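Local structure of exocyst complex component EXO70 (Saccharomyces cerevisiae, 2B1E) at residues A[339-343]-A[370-374]; A[331-337]-A[364-368]; A[350-354]-A[377-381]. The protein acts in the secretory pathway as a subunit of the exocyst, which tethers secretory vesicles to sites of exocytosis, and plays a role in exocyst assembly. The contacts are given in a common frame with arbitrary orientation. Numbering follows the deposited sequence.

Interaction 1 (A[339-343]-A[370-374]); sequences RENWL and CFISD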
loop_
_atom_site.group_PDB
_atom_site.type_symbol
_atom_site.label_atom_id
_atom_site.label_comp_id
_atom_site.label_asym_id
_atom_site.label_seq_id
_atom_site.Cartn_x
_atom_site.Cartn_y
_atom_site.Cartn_z
ATOM N N ARG A 339 0.564 14.534 -5.712
ATOM C CA ARG A 339 -0.311 14.317 -6.852
ATOM C C ARG A 339 0.506 14.328 -8.141
ATOM O O ARG A 339 0.157 13.665 -9.116
ATOM C CB ARG A 339 -1.374 15.417 -6.892
ATOM C CG ARG A 339 -2.373 15.319 -8.031
ATOM C CD ARG A 339 -3.523 16.292 -7.797
ATOM N NE ARG A 339 -4.564 16.193 -8.815
ATOM C CZ ARG A 339 -4.693 17.025 -9.843
ATOM N NH1 ARG A 339 -3.844 18.032 -9.997
ATOM N NH2 ARG A 339 -5.675 16.851 -10.718
ATOM N N GLU A 340 1.601 15.080 -8.136
ATOM C CA GLU A 340 2.458 15.172 -9.308
ATOM C C GLU A 340 3.309 13.924 -9.488
ATOM O O GLU A 340 4.025 13.791 -10.479
ATOM C CB GLU A 340 3.345 16.413 -9.209
ATOM C CG GLU A 340 2.547 17.704 -9.113
ATOM C CD GLU A 340 3.423 18.939 -9.078
ATOM O OE1 GLU A 340 4.304 19.015 -8.196
ATOM O OE2 GLU A 340 3.226 19.834 -9.929
ATOM N N ASN A 341 3.223 13.005 -8.531
ATOM C CA ASN A 341 3.980 11.758 -8.605
ATOM C C ASN A 341 3.256 10.722 -9.461
ATOM O O ASN A 341 3.865 9.757 -9.927
ATOM C CB ASN A 341 4.217 11.180 -7.202
ATOM C CG ASN A 341 5.334 11.887 -6.455
ATOM O OD1 ASN A 341 5.659 11.528 -5.321
ATOM N ND2 ASN A 341 5.931 12.893 -7.087
ATOM N N TRP A 342 1.956 10.919 -9.670
ATOM C CA TRP A 342 1.177 9.987 -10.475
ATOM C C TRP A 342 0.597 10.617 -11.741
ATOM O O TRP A 342 0.132 9.907 -12.630
ATOM C CB TRP A 342 0.054 9.357 -9.634
ATOM C CG TRP A 342 -1.020 10.305 -9.165
ATOM C CD1 TRP A 342 -1.880 11.019 -9.945
ATOM C CD2 TRP A 342 -1.375 10.598 -7.805
ATOM N NE1 TRP A 342 -2.751 11.734 -9.160
ATOM C CE2 TRP A 342 -2.465 11.495 -7.843
ATOM C CE3 TRP A 342 -0.880 10.187 -6.559
ATOM C CZ2 TRP A 342 -3.072 11.991 -6.681
ATOM C CZ3 TRP A 342 -1.484 10.679 -5.400
ATOM C CH2 TRP A 342 -2.569 11.573 -5.472
ATOM N N LEU A 343 0.622 11.943 -11.826
ATOM C CA LEU A 343 0.105 12.630 -13.008
ATOM C C LEU A 343 1.184 12.754 -14.077
ATOM O O LEU A 343 2.375 12.793 -13.768
ATOM C CB LEU A 343 -0.397 14.033 -12.653
ATOM C CG LEU A 343 -1.654 14.183 -11.794
ATOM C CD1 LEU A 343 -1.954 15.662 -11.611
ATOM C CD2 LEU A 343 -2.828 13.487 -12.457
ATOM N N CYS A 370 -8.127 12.148 -4.056
ATOM C CA CYS A 370 -7.695 12.893 -5.228
ATOM C C CYS A 370 -7.232 11.916 -6.303
ATOM O O CYS A 370 -7.577 12.060 -7.477
ATOM C CB CYS A 370 -6.560 13.856 -4.865
ATOM S SG CYS A 370 -6.171 15.068 -6.162
ATOM N N PHE A 371 -6.452 10.918 -5.896
ATOM C CA PHE A 371 -5.950 9.910 -6.825
ATOM C C PHE A 371 -7.081 9.208 -7.570
ATOM O O PHE A 371 -7.021 9.036 -8.783
ATOM C CB PHE A 371 -5.126 8.851 -6.084
ATOM C CG PHE A 371 -4.776 7.663 -6.934
ATOM C CD1 PHE A 371 -3.876 7.785 -7.986
ATOM C CD2 PHE A 371 -5.390 6.434 -6.716
ATOM C CE1 PHE A 371 -3.592 6.703 -8.813
ATOM C CE2 PHE A 371 -5.114 5.341 -7.540
ATOM C CZ PHE A 371 -4.212 5.478 -8.593
ATOM N N ILE A 372 -8.104 8.783 -6.836
ATOM C CA ILE A 372 -9.220 8.094 -7.464
ATOM C C ILE A 372 -9.925 9.039 -8.429
ATOM O O ILE A 372 -10.240 8.661 -9.556
ATOM C CB ILE A 372 -10.234 7.593 -6.416
ATOM C CG1 ILE A 372 -9.502 6.803 -5.323
ATOM C CG2 ILE A 372 -11.293 6.730 -7.083
ATOM C CD1 ILE A 372 -8.571 5.728 -5.845
ATOM N N SER A 373 -10.160 10.268 -7.975
ATOM C CA SER A 373 -10.821 11.281 -8.789
ATOM C C SER A 373 -9.966 11.602 -10.014
ATOM O O SER A 373 -10.492 11.809 -11.106
ATOM C CB SER A 373 -11.065 12.553 -7.965
ATOM O OG SER A 373 -12.098 12.363 -7.003
ATOM N N ASP A 374 -8.650 11.637 -9.831
ATOM C CA ASP A 374 -7.746 11.919 -10.943
ATOM C C ASP A 374 -7.828 10.795 -11.973
ATOM O O ASP A 374 -7.782 11.045 -13.179
ATOM C CB ASP A 374 -6.304 12.063 -10.448
ATOM C CG ASP A 374 -6.028 13.429 -9.850
ATOM O OD1 ASP A 374 -6.928 14.292 -9.885
ATOM O OD2 ASP A 374 -4.902 13.640 -9.351
#
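The carboxylate of D374 is the polar centre of this contact. R339 reaches it with chi1 to chi3 all t and forms a salt bridge, with NE 2.6 Å from OD2 of D374. The hydrogen bond in that pair is weak. A better one runs from R339 NH2 to D374 OD1 at 3.0 Å. The same OD2 of D374 also accepts the indole NE1 of W342 at 2.9 Å, near the plane of the ring. R339 and W342 lie three residues apart on a short 3-10 segment (339-341) and its exit, so both side chains can reach one acid; R339 O accepts L343 N at 3.2 Å and, weakly, W342 N at 3.3 Å. D374 OD1 has a further salt-bridge partner in R444, so the buried acid faces two arginines.

Packing continues around the tryptophan. The edge of F371 points at the face of W342 in an edge-to-face pair, with the F371 ring and the five-membered ring centred 5.3 Å apart and their planes at 74°. F371 CB sits over the six-membered ring of W342, a CH-pi contact at 3.9 Å from its centroid. C370 flanks this patch: its SG lies 3.3 Å from R339 NE, and its CB is 4.4 Å from W342 CZ2.

The contact fixes the loop between helices 327-333 and 364-391 onto the second of these helices, within the all-helical C-terminal region of Exo70. W342 also touches I290, and F371 touches A289, both on helix 268-299. On the side of C370 and S373, helix 440-473 contributes R444.

Interaction 2 (A[331-337]-A[364-368]); sequences LGAMDNI and HNVLL
Helix 364-391 begins its first turn against residues that lead out of helix 327-333. The CA atoms of M334 and H364 are 5.2 Å apart. M334 N bonds to L331 O at 2.8 Å; D335 then turns extended (phi/psi -71/122), N336 takes positive phi (50/68), and I337 is extended (-163/82). M334 is the central side chain. With chi1 and chi2 both m and chi3 near 96°, it curls so that SD lies 3.5 Å from L367 CG and CG 3.9 Å from L368 CB. L367 and L368 share chi1 t, chi2 p. L331 (m, t) brings CD2 to 3.8 Å from L368 CD2. I337 (t, t) sets CG2 4.2 Å from L367 CD2. H364 (chi1 m, chi2 179°) lays one ring face against M334 C and D335 N. Its ND1 is 2.7 Å from L331 O, without hydrogen-bond geometry. This is apolar packing at a helix-to-loop junction, more exposed at G332, D335 and N365. M334 and I337 meet F286, so helix 268-299 backs the contact.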
loop_
_atom_site.group_PDB
_atom_site.type_symbol
_atom_site.label_atom_id
_atom_site.label_comp_id
_atom_site.label_asym_id
_atom_site.label_seq_id
_atom_site.Cartn_x
_atom_site.Cartn_y
_atom_site.Cartn_z
ATOM N N LEU A 331 -3.744 4.068 1.694
ATOM C CA LEU A 331 -3.617 5.189 2.616
ATOM C C LEU A 331 -2.177 5.349 3.081
ATOM O O LEU A 331 -1.598 6.433 2.975
ATOM C CB LEU A 331 -4.528 4.980 3.826
ATOM C CG LEU A 331 -6.023 5.167 3.572
ATOM C CD1 LEU A 331 -6.819 4.573 4.718
ATOM C CD2 LEU A 331 -6.324 6.653 3.402
ATOM N N GLY A 332 -1.605 4.267 3.599
ATOM C CA GLY A 332 -0.233 4.323 4.068
ATOM C C GLY A 332 0.692 4.788 2.962
ATOM O O GLY A 332 1.626 5.555 3.195
ATOM N N ALA A 333 0.417 4.322 1.750
ATOM C CA ALA A 333 1.217 4.674 0.587
ATOM C C ALA A 333 1.178 6.171 0.300
ATOM O O ALA A 333 2.090 6.708 -0.324
ATOM C CB ALA A 333 0.729 3.896 -0.630
ATOM N N MET A 334 0.127 6.844 0.759
ATOM C CA MET A 334 -0.015 8.278 0.523
ATOM C C MET A 334 1.039 9.156 1.199
ATOM O O MET A 334 1.120 10.350 0.918
ATOM C CB MET A 334 -1.414 8.750 0.937
ATOM C CG MET A 334 -2.533 8.265 0.029
ATOM S SD MET A 334 -2.306 8.763 -1.698
ATOM C CE MET A 334 -1.531 7.283 -2.360
ATOM N N ASP A 335 1.848 8.578 2.083
ATOM C CA ASP A 335 2.880 9.359 2.763
ATOM C C ASP A 335 4.004 9.737 1.799
ATOM O O ASP A 335 4.647 8.871 1.205
ATOM C CB ASP A 335 3.457 8.582 3.950
ATOM C CG ASP A 335 4.494 9.382 4.721
ATOM O OD1 ASP A 335 5.552 9.703 4.137
ATOM O OD2 ASP A 335 4.253 9.697 5.907
ATOM N N ASN A 336 4.232 11.040 1.657
ATOM C CA ASN A 336 5.257 11.563 0.761
ATOM C C ASN A 336 5.162 10.963 -0.635
ATOM O O ASN A 336 6.025 10.199 -1.073
ATOM C CB ASN A 336 6.653 11.334 1.342
ATOM C CG ASN A 336 7.004 12.344 2.421
ATOM O OD1 ASN A 336 7.007 13.552 2.176
ATOM N ND2 ASN A 336 7.301 11.854 3.621
ATOM N N ILE A 337 4.084 11.323 -1.321
ATOM C CA ILE A 337 3.805 10.888 -2.680
ATOM C C ILE A 337 2.748 11.855 -3.185
ATOM O O ILE A 337 1.554 11.567 -3.153
ATOM C CB ILE A 337 3.251 9.448 -2.730
ATOM C CG1 ILE A 337 2.708 9.149 -4.131
ATOM C CG2 ILE A 337 2.177 9.265 -1.686
ATOM C CD1 ILE A 337 2.028 7.800 -4.257
ATOM N N HIS A 364 -3.727 11.411 4.376
ATOM C CA HIS A 364 -3.860 10.361 3.375
ATOM C C HIS A 364 -5.235 10.155 2.751
ATOM O O HIS A 364 -5.337 9.611 1.652
ATOM C CB HIS A 364 -3.369 9.041 3.973
ATOM C CG HIS A 364 -1.989 9.117 4.550
ATOM N ND1 HIS A 364 -1.373 8.041 5.151
ATOM C CD2 HIS A 364 -1.104 10.140 4.611
ATOM C CE1 HIS A 364 -0.167 8.398 5.557
ATOM N NE2 HIS A 364 0.021 9.667 5.242
ATOM N N ASN A 365 -6.290 10.578 3.440
ATOM C CA ASN A 365 -7.640 10.404 2.912
ATOM C C ASN A 365 -7.929 11.364 1.766
ATOM O O ASN A 365 -8.526 10.978 0.761
ATOM C CB ASN A 365 -8.671 10.595 4.021
ATOM C CG ASN A 365 -8.406 9.701 5.210
ATOM O OD1 ASN A 365 -7.559 10.007 6.050
ATOM N ND2 ASN A 365 -9.113 8.579 5.277
ATOM N N VAL A 366 -7.504 12.612 1.921
ATOM C CA VAL A 366 -7.707 13.620 0.891
ATOM C C VAL A 366 -6.842 13.269 -0.313
ATOM O O VAL A 366 -7.284 13.344 -1.459
ATOM C CB VAL A 366 -7.302 15.023 1.400
ATOM C CG1 VAL A 366 -7.427 16.043 0.280
ATOM C CG2 VAL A 366 -8.176 15.418 2.579
ATOM N N LEU A 367 -5.607 12.874 -0.037
ATOM C CA LEU A 367 -4.663 12.515 -1.078
ATOM C C LEU A 367 -5.159 11.328 -1.899
ATOM O O LEU A 367 -5.162 11.370 -3.130
ATOM C CB LEU A 367 -3.311 12.189 -0.451
ATOM C CG LEU A 367 -2.112 12.212 -1.389
ATOM C CD1 LEU A 367 -2.013 13.575 -2.062
ATOM C CD2 LEU A 367 -0.854 11.915 -0.592
ATOM N N LEU A 368 -5.586 10.275 -1.208
ATOM C CA LEU A 368 -6.081 9.072 -1.870
ATOM C C LEU A 368 -7.364 9.340 -2.654
ATOM O O LEU A 368 -7.584 8.744 -3.711
ATOM C CB LEU A 368 -6.326 7.965 -0.844
ATOM C CG LEU A 368 -6.806 6.618 -1.392
ATOM C CD1 LEU A 368 -5.774 6.068 -2.365
ATOM C CD2 LEU A 368 -7.036 5.646 -0.243
#

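Interaction 3 (A[350-354]-A[377-381]); sequences KEYTL and DTLAV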
loop_
_atom_site.group_PDB
_atom_site.type_symbol
_atom_site.label_atom_id
_atom_site.label_comp_id
_atom_site.label_asym_id
_atom_site.label_seq_id
_atom_site.Cartn_x
_atom_site.Cartn_y
_atom_site.Cartn_z
ATOM N N LYS A 350 -7.228 22.268 -16.949
ATOM C CA LYS A 350 -8.579 22.226 -17.493
ATOM C C LYS A 350 -9.093 20.808 -17.666
ATOM O O LYS A 350 -10.302 20.592 -17.711
ATOM C CB LYS A 350 -8.657 22.966 -18.834
ATOM C CG LYS A 350 -8.279 22.142 -20.058
ATOM C CD LYS A 350 -8.899 22.753 -21.321
ATOM C CE LYS A 350 -8.655 21.891 -22.557
ATOM N NZ LYS A 350 -9.419 22.380 -23.749
ATOM N N GLU A 351 -8.174 19.848 -17.757
ATOM C CA GLU A 351 -8.531 18.441 -17.931
ATOM C C GLU A 351 -8.863 17.695 -16.640
ATOM O O GLU A 351 -9.074 16.478 -16.657
ATOM C CB GLU A 351 -7.409 17.699 -18.656
ATOM C CG GLU A 351 -7.420 17.892 -20.157
ATOM C CD GLU A 351 -6.335 17.097 -20.857
ATOM O OE1 GLU A 351 -6.106 15.927 -20.482
ATOM O OE2 GLU A 351 -5.719 17.640 -21.795
ATOM N N TYR A 352 -8.894 18.410 -15.520
ATOM C CA TYR A 352 -9.216 17.775 -14.246
ATOM C C TYR A 352 -10.324 18.546 -13.558
ATOM O O TYR A 352 -10.561 19.710 -13.870
ATOM C CB TYR A 352 -7.984 17.700 -13.342
ATOM C CG TYR A 352 -6.853 16.904 -13.947
ATOM C CD1 TYR A 352 -5.966 17.494 -14.842
ATOM C CD2 TYR A 352 -6.696 15.548 -13.662
ATOM C CE1 TYR A 352 -4.955 16.759 -15.441
ATOM C CE2 TYR A 352 -5.686 14.801 -14.257
ATOM C CZ TYR A 352 -4.820 15.417 -15.146
ATOM O OH TYR A 352 -3.820 14.690 -15.747
ATOM N N THR A 353 -11.015 17.895 -12.629
ATOM C CA THR A 353 -12.105 18.555 -11.933
ATOM C C THR A 353 -11.712 19.043 -10.544
ATOM O O THR A 353 -12.571 19.386 -9.732
ATOM C CB THR A 353 -13.330 17.627 -11.834
ATOM O OG1 THR A 353 -12.927 16.343 -11.351
ATOM C CG2 THR A 353 -13.982 17.474 -13.198
ATOM N N LEU A 354 -10.409 19.079 -10.278
ATOM C CA LEU A 354 -9.912 19.555 -8.988
ATOM C C LEU A 354 -10.083 21.070 -8.909
ATOM O O LEU A 354 -9.570 21.792 -9.762
ATOM C CB LEU A 354 -8.427 19.222 -8.826
ATOM C CG LEU A 354 -7.784 19.866 -7.592
ATOM C CD1 LEU A 354 -8.408 19.270 -6.338
ATOM C CD2 LEU A 354 -6.282 19.642 -7.600
ATOM N N ASP A 377 -11.015 11.173 -13.923
ATOM C CA ASP A 377 -10.881 12.321 -14.818
ATOM C C ASP A 377 -10.069 11.907 -16.046
ATOM O O ASP A 377 -10.400 12.261 -17.186
ATOM C CB ASP A 377 -10.136 13.475 -14.138
ATOM C CG ASP A 377 -11.040 14.355 -13.291
ATOM O OD1 ASP A 377 -12.277 14.188 -13.335
ATOM O OD2 ASP A 377 -10.493 15.229 -12.583
ATOM N N THR A 378 -8.988 11.171 -15.802
ATOM C CA THR A 378 -8.106 10.729 -16.873
ATOM C C THR A 378 -8.837 9.810 -17.839
ATOM O O THR A 378 -8.646 9.895 -19.049
ATOM C CB THR A 378 -6.861 10.011 -16.296
ATOM O OG1 THR A 378 -6.204 10.893 -15.377
ATOM C CG2 THR A 378 -5.890 9.628 -17.416
ATOM N N LEU A 379 -9.671 8.929 -17.305
ATOM C CA LEU A 379 -10.443 8.016 -18.142
ATOM C C LEU A 379 -11.407 8.787 -19.051
ATOM O O LEU A 379 -11.455 8.569 -20.267
ATOM C CB LEU A 379 -11.244 7.047 -17.267
ATOM C CG LEU A 379 -12.243 6.159 -18.014
ATOM C CD1 LEU A 379 -11.504 5.197 -18.963
ATOM C CD2 LEU A 379 -13.066 5.390 -17.002
ATOM N N ALA A 380 -12.182 9.687 -18.455
ATOM C CA ALA A 380 -13.150 10.470 -19.210
ATOM C C ALA A 380 -12.514 11.318 -20.308
ATOM O O ALA A 380 -12.929 11.243 -21.465
ATOM C CB ALA A 380 -13.966 11.360 -18.260
ATOM N N VAL A 381 -11.507 12.117 -19.957
ATOM C CA VAL A 381 -10.859 12.987 -20.937
ATOM C C VAL A 381 -10.152 12.206 -22.050
ATOM O O VAL A 381 -10.222 12.583 -23.216
ATOM C CB VAL A 381 -9.848 13.957 -20.257
ATOM C CG1 VAL A 381 -8.658 13.190 -19.720
ATOM C CG2 VAL A 381 -9.394 15.019 -21.249
HETATM O O HOH W 1 -3.906 12.009 -16.319
#
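D377 receives the loop here through its carboxylate. Its OD2 accepts the backbone N of T353 at 2.7 Å with good geometry. T353 OG1 lies 2.9 Å from D377 OD2 and 3.0 Å from D377 OD1. D377 OD2 is also salt-bridged to R444, whose NE donates to T353 OG1, and T353 O accepts NH2 of R447. The acid therefore meets an amide, a hydroxyl and a guanidinium.

A water links the next pair: it is 2.7 Å from Y352 OH and donates to T378 OG1, also at 2.7 Å. T378 OG1 is hydrogen-bonded to D374 O as well, and E351 has its charge partner in R385. E351 OE1 comes only within 3.5 Å of V381 CG2.

The arrangement fastens the end of the 3-10 turn, and the loop after it, to the middle of helix 364-391. Helix 440-473 brings in R444 and R447, and helix 268-299 meets T378 through I290 and I294.

Overall arrangement
All three contacts hold the end of helix 327-333 or the loop after it against helix 364-391; along that helix they run interaction 2, 1, 3. Interaction 2 lies at the helix start and nearest the chain centre, yet is partly exposed. It is largely apolar, without hydrogen bonds across its segments. Interaction 1 is buried and mixes ion pairing with aromatic packing. Interaction 3, farthest out and partly buried, is mainly polar and includes a water. W342 joins interactions 1 and 2, packing on L367 and M334. Y352 joins interactions 1 and 3 by a cation-pi contact with R339 and by touching L343. R444 pairs with the acids of both. Interactions 2 and 3 do not touch.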